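Local coordinates for glucose-6-phosphate 1-dehydrogenase (Mycobacterium avium, PDB 4LGV), which probably catalyses the first step of the pentose phosphate pathway, oxidising glucose 6-phosphate to 6-phosphogluconolactone with a nicotinamide dinucleotide as electron acceptor, at residues D41-M46 with Y133-P138; A68-T73 with L78-E83; E417-A422 with Q429-E434. All coordinates share one frame; numbering follows the deposited sequence.

Contact 1. Residues D41-M46 with Y133-P138; sequences DLARKM and YLEMPP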
# COMPACT_ATOMS: atom_id res chain seq x y z
N ASP A 41 6.69 -51.84 -16.19
CA ASP A 41 7.56 -50.86 -16.88
C ASP A 41 8.12 -49.78 -15.97
O ASP A 41 9.31 -49.45 -16.07
CB ASP A 41 6.89 -50.23 -18.10
CG ASP A 41 6.63 -51.23 -19.23
OD1 ASP A 41 7.36 -52.27 -19.36
OD2 ASP A 41 5.66 -50.98 -19.99
N LEU A 42 7.29 -49.24 -15.10
CA LEU A 42 7.77 -48.19 -14.22
C LEU A 42 8.84 -48.73 -13.25
O LEU A 42 9.87 -48.05 -13.01
CB LEU A 42 6.63 -47.51 -13.46
CG LEU A 42 7.07 -46.28 -12.65
CD1 LEU A 42 7.71 -45.20 -13.54
CD2 LEU A 42 5.86 -45.72 -11.86
N ALA A 43 8.65 -49.95 -12.76
CA ALA A 43 9.67 -50.57 -11.91
C ALA A 43 10.99 -50.71 -12.67
O ALA A 43 12.08 -50.45 -12.12
CB ALA A 43 9.20 -51.93 -11.42
N ARG A 44 10.89 -51.09 -13.94
CA ARG A 44 12.05 -51.26 -14.75
C ARG A 44 12.72 -49.93 -15.10
O ARG A 44 13.96 -49.82 -15.04
CB ARG A 44 11.69 -51.98 -16.01
CG ARG A 44 12.86 -52.34 -16.89
CD ARG A 44 12.44 -53.35 -17.96
NE ARG A 44 11.22 -52.94 -18.64
CZ ARG A 44 11.12 -51.93 -19.53
NH1 ARG A 44 12.20 -51.23 -19.89
NH2 ARG A 44 9.94 -51.64 -20.07
N LYS A 45 11.93 -48.91 -15.44
CA LYS A 45 12.49 -47.62 -15.89
C LYS A 45 13.03 -46.85 -14.67
O LYS A 45 14.14 -46.34 -14.74
CB LYS A 45 11.51 -46.79 -16.75
N MET A 46 12.28 -46.85 -13.56
CA MET A 46 12.53 -45.98 -12.44
C MET A 46 12.68 -46.67 -11.09
O MET A 46 13.60 -46.33 -10.33
CB MET A 46 11.37 -44.93 -12.30
CG MET A 46 11.16 -43.95 -13.47
SD MET A 46 12.49 -42.77 -13.85
CE MET A 46 13.31 -42.52 -12.31
N TYR A 133 2.83 -49.53 -2.25
CA TYR A 133 3.08 -48.70 -3.43
C TYR A 133 2.57 -49.40 -4.67
O TYR A 133 3.05 -50.48 -5.02
CB TYR A 133 4.59 -48.41 -3.54
CG TYR A 133 4.98 -47.66 -4.77
CD1 TYR A 133 4.23 -46.58 -5.21
CD2 TYR A 133 6.10 -48.01 -5.49
CE1 TYR A 133 4.58 -45.88 -6.34
CE2 TYR A 133 6.45 -47.31 -6.62
CZ TYR A 133 5.70 -46.23 -7.03
OH TYR A 133 6.02 -45.52 -8.17
N LEU A 134 1.56 -48.82 -5.30
CA LEU A 134 0.87 -49.49 -6.40
C LEU A 134 1.31 -48.95 -7.74
O LEU A 134 0.78 -47.95 -8.19
CB LEU A 134 -0.64 -49.36 -6.24
CG LEU A 134 -1.22 -49.63 -4.84
CD1 LEU A 134 -2.74 -49.65 -4.91
CD2 LEU A 134 -0.73 -50.90 -4.20
N GLU A 135 2.25 -49.63 -8.38
CA GLU A 135 2.63 -49.26 -9.74
C GLU A 135 1.97 -50.25 -10.68
O GLU A 135 2.59 -51.05 -11.33
CB GLU A 135 4.15 -49.19 -9.97
CG GLU A 135 5.01 -50.05 -9.07
CD GLU A 135 6.47 -49.82 -9.34
OE1 GLU A 135 6.82 -48.78 -9.97
OE2 GLU A 135 7.27 -50.69 -8.97
N MET A 136 0.67 -50.15 -10.74
CA MET A 136 -0.13 -51.08 -11.53
C MET A 136 -1.17 -50.29 -12.30
O MET A 136 -1.40 -49.10 -12.03
CB MET A 136 -0.73 -52.15 -10.63
CG MET A 136 0.14 -53.40 -10.70
SD MET A 136 -0.51 -54.62 -9.59
CE MET A 136 0.07 -56.21 -10.16
N PRO A 137 -1.80 -50.95 -13.28
CA PRO A 137 -2.90 -50.30 -13.97
C PRO A 137 -3.96 -49.73 -13.01
O PRO A 137 -4.26 -50.32 -11.98
CB PRO A 137 -3.49 -51.42 -14.79
CG PRO A 137 -2.34 -52.32 -15.06
CD PRO A 137 -1.55 -52.31 -13.79
N PRO A 138 -4.48 -48.55 -13.31
CA PRO A 138 -5.41 -47.90 -12.39
C PRO A 138 -6.70 -48.65 -12.11
O PRO A 138 -7.28 -48.51 -11.01
CB PRO A 138 -5.73 -46.56 -13.08
CG PRO A 138 -5.34 -46.77 -14.51
CD PRO A 138 -4.14 -47.66 -14.44
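Leu-42 sets CG anti to its backbone N (chi1 -173°), which carries the branched end out to Glu-135 and Tyr-133. Glu-135 has a first torsion about halfway between eclipsed and staggered (chi1 26°), and beyond CG its chain runs straight, ending at the first turn of the helix. The carboxylate meets this turn through both oxygens. OE1 of Glu-135 lies 3.7 Å from CG of Leu-42, and OE2 is 3.4 Å from CB of Ala-43. No hydrogen bond crosses between the segments. OE1 instead bonds to Thr-47 OG1, one turn further along the helix.

This is the start of a Rossmann-type dinucleotide fold. Helix 41-56 follows the glycine-rich turn after strand 32-36, and strand 130-134 lies beside that strand in the parallel sheet. The carboxylate of Glu-135, close to the N-terminus of helix 41-56, is probably favoured by the helix dipole.

Tyr-133 comes in at about a right angle to Leu-42, with OH 3.7 Å from Leu-42 CD2. The hydroxyl's hydrogen bonds go to Glu-162 and to Tyr-416 of helix 413-424. Leu-42 packs on Glu-162 as well, and Glu-135 on Ile-35 and Tyr-416.

Contact 2. Residues A68-T73 with L78-E83; sequences ASDDIT and LDRARE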
# COMPACT_ATOMS: atom_id res chain seq x y z
N ALA A 68 3.67 -59.30 -7.89
CA ALA A 68 3.27 -59.29 -9.28
C ALA A 68 2.61 -60.63 -9.67
O ALA A 68 2.69 -61.60 -8.92
CB ALA A 68 4.47 -59.00 -10.17
N SER A 69 2.02 -60.69 -10.85
CA SER A 69 1.49 -61.93 -11.38
C SER A 69 2.54 -62.88 -11.94
O SER A 69 2.31 -64.07 -12.01
CB SER A 69 0.47 -61.64 -12.49
OG SER A 69 1.12 -61.07 -13.61
N ASP A 70 3.71 -62.39 -12.32
CA ASP A 70 4.67 -63.29 -12.98
C ASP A 70 5.06 -64.47 -12.07
O ASP A 70 5.40 -64.31 -10.90
CB ASP A 70 5.92 -62.54 -13.38
CG ASP A 70 5.60 -61.26 -14.13
OD1 ASP A 70 4.88 -60.38 -13.60
OD2 ASP A 70 6.12 -61.08 -15.21
N ASP A 71 5.06 -65.66 -12.66
CA ASP A 71 5.47 -66.86 -11.94
C ASP A 71 6.97 -67.00 -12.12
O ASP A 71 7.45 -67.75 -12.97
CB ASP A 71 4.71 -68.08 -12.46
CG ASP A 71 4.94 -69.34 -11.65
OD1 ASP A 71 5.56 -69.27 -10.57
OD2 ASP A 71 4.47 -70.43 -12.12
N ILE A 72 7.71 -66.29 -11.29
CA ILE A 72 9.16 -66.33 -11.31
C ILE A 72 9.64 -66.47 -9.89
O ILE A 72 8.88 -66.30 -8.95
CB ILE A 72 9.75 -65.05 -11.91
CG1 ILE A 72 9.32 -63.83 -11.12
CG2 ILE A 72 9.33 -64.94 -13.37
CD1 ILE A 72 9.99 -62.54 -11.53
N THR A 73 10.91 -66.80 -9.74
CA THR A 73 11.52 -66.91 -8.41
C THR A 73 12.11 -65.55 -8.01
O THR A 73 12.26 -64.65 -8.82
CB THR A 73 12.69 -67.91 -8.46
OG1 THR A 73 13.69 -67.39 -9.34
CG2 THR A 73 12.23 -69.31 -8.97
N LEU A 78 15.70 -60.70 -9.05
CA LEU A 78 16.98 -60.03 -8.84
C LEU A 78 17.75 -59.77 -10.12
O LEU A 78 18.34 -58.69 -10.28
CB LEU A 78 17.85 -60.80 -7.86
CG LEU A 78 17.25 -60.85 -6.45
CD1 LEU A 78 18.17 -61.67 -5.56
CD2 LEU A 78 17.05 -59.47 -5.81
N ASP A 79 17.68 -60.74 -11.03
CA ASP A 79 18.27 -60.54 -12.35
C ASP A 79 17.56 -59.37 -13.05
O ASP A 79 18.20 -58.55 -13.67
CB ASP A 79 18.17 -61.79 -13.22
CG ASP A 79 19.07 -62.93 -12.74
OD1 ASP A 79 20.11 -62.66 -12.11
OD2 ASP A 79 18.69 -64.11 -12.99
N ARG A 80 16.24 -59.34 -12.97
CA ARG A 80 15.48 -58.25 -13.57
C ARG A 80 15.88 -56.89 -12.98
O ARG A 80 16.03 -55.91 -13.72
CB ARG A 80 13.99 -58.45 -13.36
CG ARG A 80 13.36 -59.33 -14.41
CD ARG A 80 11.91 -59.44 -14.06
NE ARG A 80 11.11 -60.24 -14.96
CZ ARG A 80 10.29 -59.76 -15.90
NH1 ARG A 80 10.14 -58.46 -16.12
NH2 ARG A 80 9.62 -60.62 -16.64
N ALA A 81 16.02 -56.87 -11.67
CA ALA A 81 16.40 -55.64 -10.98
C ALA A 81 17.80 -55.16 -11.36
O ALA A 81 18.02 -53.98 -11.61
CB ALA A 81 16.32 -55.87 -9.50
N ARG A 82 18.71 -56.11 -11.47
CA ARG A 82 20.07 -55.84 -11.84
C ARG A 82 20.16 -55.24 -13.25
O ARG A 82 20.74 -54.16 -13.45
CB ARG A 82 20.87 -57.13 -11.74
CG ARG A 82 22.36 -56.95 -11.91
CD ARG A 82 23.12 -58.29 -11.97
NE ARG A 82 22.90 -59.11 -10.77
CZ ARG A 82 23.72 -59.18 -9.72
NH1 ARG A 82 24.88 -58.49 -9.69
NH2 ARG A 82 23.42 -59.97 -8.70
N GLU A 83 19.54 -55.90 -14.20
CA GLU A 83 19.52 -55.39 -15.56
C GLU A 83 18.86 -54.01 -15.65
O GLU A 83 19.34 -53.15 -16.37
CB GLU A 83 18.81 -56.34 -16.51
CG GLU A 83 19.57 -57.64 -16.70
CD GLU A 83 20.91 -57.39 -17.40
OE1 GLU A 83 20.88 -56.77 -18.47
OE2 GLU A 83 21.98 -57.73 -16.83
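Asp-70 and Arg-80 supply the electrostatic part of this contact. OD2 of Asp-70 lies 3.8 Å from NH2 of Arg-80, a long salt bridge. OD2 stands far off the plane of the guanidinium, and the two flat groups are turned 72° apart. No hydrogen of that group is aimed at the oxygen, so the attraction is purely electrostatic. The other oxygen, OD1, is held more firmly by a hydrogen bond to Thr-39 OG1. Arg-80 reaches the loop because its chain is extended from CG to NE, crossing Asp-70 at about a right angle.

The van der Waals part is small. The CD1 methyl of Ile-72 lies 4.3 Å from NE of Arg-80, obliquely to the guanidinium. Ile-72 also rests on Tyr-106 of strand 104-108. Arg-80 is exposed and touches a crystal neighbour, so its pose may owe something to the lattice.

The loop 68-73 joins the second strand of the Rossmann-type sheet, 64-68, to helix 74-87. In dinucleotide-binding folds of this kind, the loop after that strand commonly flanks the adenosine ribose of the cofactor.

Backbone and capping bonds shape the turn into the helix. Asp-71 is the centre of an inverse gamma turn, closed by a weak bond from Ile-72 N to Asp-70 O (3.1 Å). Asp-70 O is also taken by Tyr-106 OH and Ser-108 OG. Thr-73 is the N-cap: its side chain caps a backbone N just beyond, while its own N is bonded to Gln-76 OE1, consistent with a capping box.

Contact 3. Residues E417-A422 with Q429-E434; sequences ERLLYA and QLFARE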
# COMPACT_ATOMS: atom_id res chain seq x y z
N GLU A 417 12.91 -40.60 -6.82
CA GLU A 417 13.41 -41.06 -5.51
C GLU A 417 12.98 -40.15 -4.35
O GLU A 417 12.72 -40.62 -3.23
CB GLU A 417 14.95 -41.21 -5.53
CG GLU A 417 15.72 -39.92 -5.72
CD GLU A 417 17.21 -40.14 -6.01
OE1 GLU A 417 17.61 -41.28 -5.98
OE2 GLU A 417 17.97 -39.17 -6.26
N ARG A 418 12.94 -38.84 -4.58
CA ARG A 418 12.47 -37.92 -3.56
C ARG A 418 11.02 -38.25 -3.14
O ARG A 418 10.69 -38.24 -1.97
CB ARG A 418 12.54 -36.51 -4.13
CG ARG A 418 12.12 -35.41 -3.19
CD ARG A 418 12.15 -34.08 -3.92
NE ARG A 418 11.79 -33.01 -3.01
CZ ARG A 418 11.21 -31.86 -3.34
NH1 ARG A 418 10.84 -31.61 -4.61
NH2 ARG A 418 11.00 -30.96 -2.41
N LEU A 419 10.15 -38.53 -4.11
CA LEU A 419 8.76 -38.87 -3.80
C LEU A 419 8.63 -40.17 -3.04
O LEU A 419 7.83 -40.27 -2.11
CB LEU A 419 7.92 -38.98 -5.08
CG LEU A 419 7.58 -37.67 -5.72
CD1 LEU A 419 6.99 -37.88 -7.09
CD2 LEU A 419 6.62 -36.87 -4.88
N LEU A 420 9.44 -41.16 -3.42
CA LEU A 420 9.37 -42.49 -2.80
C LEU A 420 9.79 -42.39 -1.37
O LEU A 420 9.19 -42.99 -0.48
CB LEU A 420 10.30 -43.51 -3.49
CG LEU A 420 9.67 -44.65 -4.27
CD1 LEU A 420 10.77 -45.64 -4.64
CD2 LEU A 420 8.58 -45.37 -3.48
N TYR A 421 10.87 -41.66 -1.15
CA TYR A 421 11.39 -41.48 0.21
C TYR A 421 10.38 -40.71 1.05
O TYR A 421 10.10 -41.08 2.20
CB TYR A 421 12.74 -40.76 0.15
CG TYR A 421 13.40 -40.53 1.49
CD1 TYR A 421 14.18 -41.51 2.10
CD2 TYR A 421 13.25 -39.31 2.16
CE1 TYR A 421 14.82 -41.29 3.31
CE2 TYR A 421 13.88 -39.08 3.38
CZ TYR A 421 14.67 -40.08 3.94
OH TYR A 421 15.26 -39.85 5.17
N ALA A 422 9.81 -39.65 0.49
CA ALA A 422 8.84 -38.85 1.24
C ALA A 422 7.62 -39.72 1.60
O ALA A 422 7.07 -39.62 2.70
CB ALA A 422 8.43 -37.64 0.44
N GLN A 429 3.75 -33.24 1.69
CA GLN A 429 3.80 -31.93 1.03
C GLN A 429 3.76 -32.00 -0.50
O GLN A 429 3.26 -31.11 -1.16
CB GLN A 429 5.00 -31.12 1.54
CG GLN A 429 6.29 -31.15 0.76
CD GLN A 429 7.46 -30.46 1.50
OE1 GLN A 429 7.26 -29.55 2.29
NE2 GLN A 429 8.69 -30.93 1.23
N LEU A 430 4.31 -33.08 -1.04
CA LEU A 430 4.42 -33.26 -2.47
C LEU A 430 3.31 -34.13 -3.07
O LEU A 430 3.38 -34.50 -4.21
CB LEU A 430 5.75 -33.89 -2.81
CG LEU A 430 7.00 -33.15 -2.29
CD1 LEU A 430 8.22 -34.02 -2.49
CD2 LEU A 430 7.14 -31.81 -3.03
N PHE A 431 2.26 -34.38 -2.30
CA PHE A 431 1.17 -35.22 -2.72
C PHE A 431 -0.14 -34.44 -2.60
O PHE A 431 -0.57 -34.07 -1.52
CB PHE A 431 1.14 -36.47 -1.87
CG PHE A 431 2.40 -37.32 -1.98
CD1 PHE A 431 2.58 -38.17 -3.05
CD2 PHE A 431 3.39 -37.23 -1.03
CE1 PHE A 431 3.73 -38.91 -3.17
CE2 PHE A 431 4.55 -37.99 -1.14
CZ PHE A 431 4.71 -38.84 -2.19
N ALA A 432 -0.78 -34.21 -3.73
CA ALA A 432 -1.98 -33.44 -3.78
C ALA A 432 -3.09 -34.09 -2.95
O ALA A 432 -3.26 -35.31 -2.91
CB ALA A 432 -2.41 -33.28 -5.25
N ARG A 433 -3.85 -33.24 -2.30
CA ARG A 433 -4.93 -33.67 -1.44
C ARG A 433 -6.22 -33.66 -2.24
O ARG A 433 -6.35 -32.96 -3.25
CB ARG A 433 -5.02 -32.75 -0.23
CG ARG A 433 -5.84 -33.29 0.93
CD ARG A 433 -5.78 -32.39 2.16
NE ARG A 433 -6.43 -31.08 1.93
CZ ARG A 433 -6.39 -30.04 2.78
NH1 ARG A 433 -5.75 -30.13 3.96
NH2 ARG A 433 -6.99 -28.91 2.48
N GLU A 434 -7.17 -34.47 -1.79
CA GLU A 434 -8.42 -34.73 -2.50
C GLU A 434 -9.18 -33.47 -2.93
O GLU A 434 -9.66 -33.37 -4.07
CB GLU A 434 -9.22 -35.66 -1.59
CG GLU A 434 -10.73 -35.74 -1.68
CD GLU A 434 -11.36 -36.42 -0.40
OE1 GLU A 434 -12.14 -35.78 0.33
OE2 GLU A 434 -11.08 -37.61 -0.08
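Arg-418 lays its guanidinium against Leu-430. CD1 of Leu-430 sits 3.7 Å above the guanidinium plane, over its centre, and CD2 lies 4.0 Å from NH2 of Arg-418. A chi1 near 180° (-178°) swings the arginine chain away from its own N, and it then runs straight to NE, crossing the leucine at about a right angle. Its NH1 is bonded to the carbonyl oxygens of Gly-196 and Gln-198, which fixes the flat group while Leu-430 covers one face. NE2 of Gln-429 lies oblique to the same group, 4.3 Å from its NH2.

Leu-419 follows and is buried. Its CD2 meets CB of Leu-430 at 3.7 Å and CZ of Phe-431 at 3.8 Å. The carbonyl oxygen of Leu-419 lies at the edge of the Phe-431 ring, in its plane, 3.4 Å from CZ.

The segments are the latter part of helix 413-424 and the loop that leads to helix 434-449, running across the helix direction. Phe-431 also packs on Leu-189 and Val-191 of strand 188-191, the edge strand of the parallel sheet. Gly-196 belongs to the DHFLGK sequence just after that strand, in this family associated with substrate binding.

One turn on from Arg-418, Ala-422 points CB toward the loop and meets the Phe-431 ring at its edge, 4.2 Å from CE2.

Contacts 1 and 2 belong to the Rossmann-type part, with centres 13 Å apart and nearest atoms about 5 Å apart. Contact 2 is nested within the chain loop closed by contact 1. Both lie near chain turns that, in this family, border the probable cofactor site. Contact 3 comes later in the chain, in the C-terminal part. It adjoins the loop after strand 188-191, probably part of the substrate site. It touches contact 1 where Tyr-133 CD2 meets Leu-420 CD2 at 4.1 Å; their centres are 16 Å apart. Helix 413-424 thus packs against the parallel sheet. Contact 2 is remote from contact 3, with centres 27 Å apart and nearest atoms about 13 Å apart.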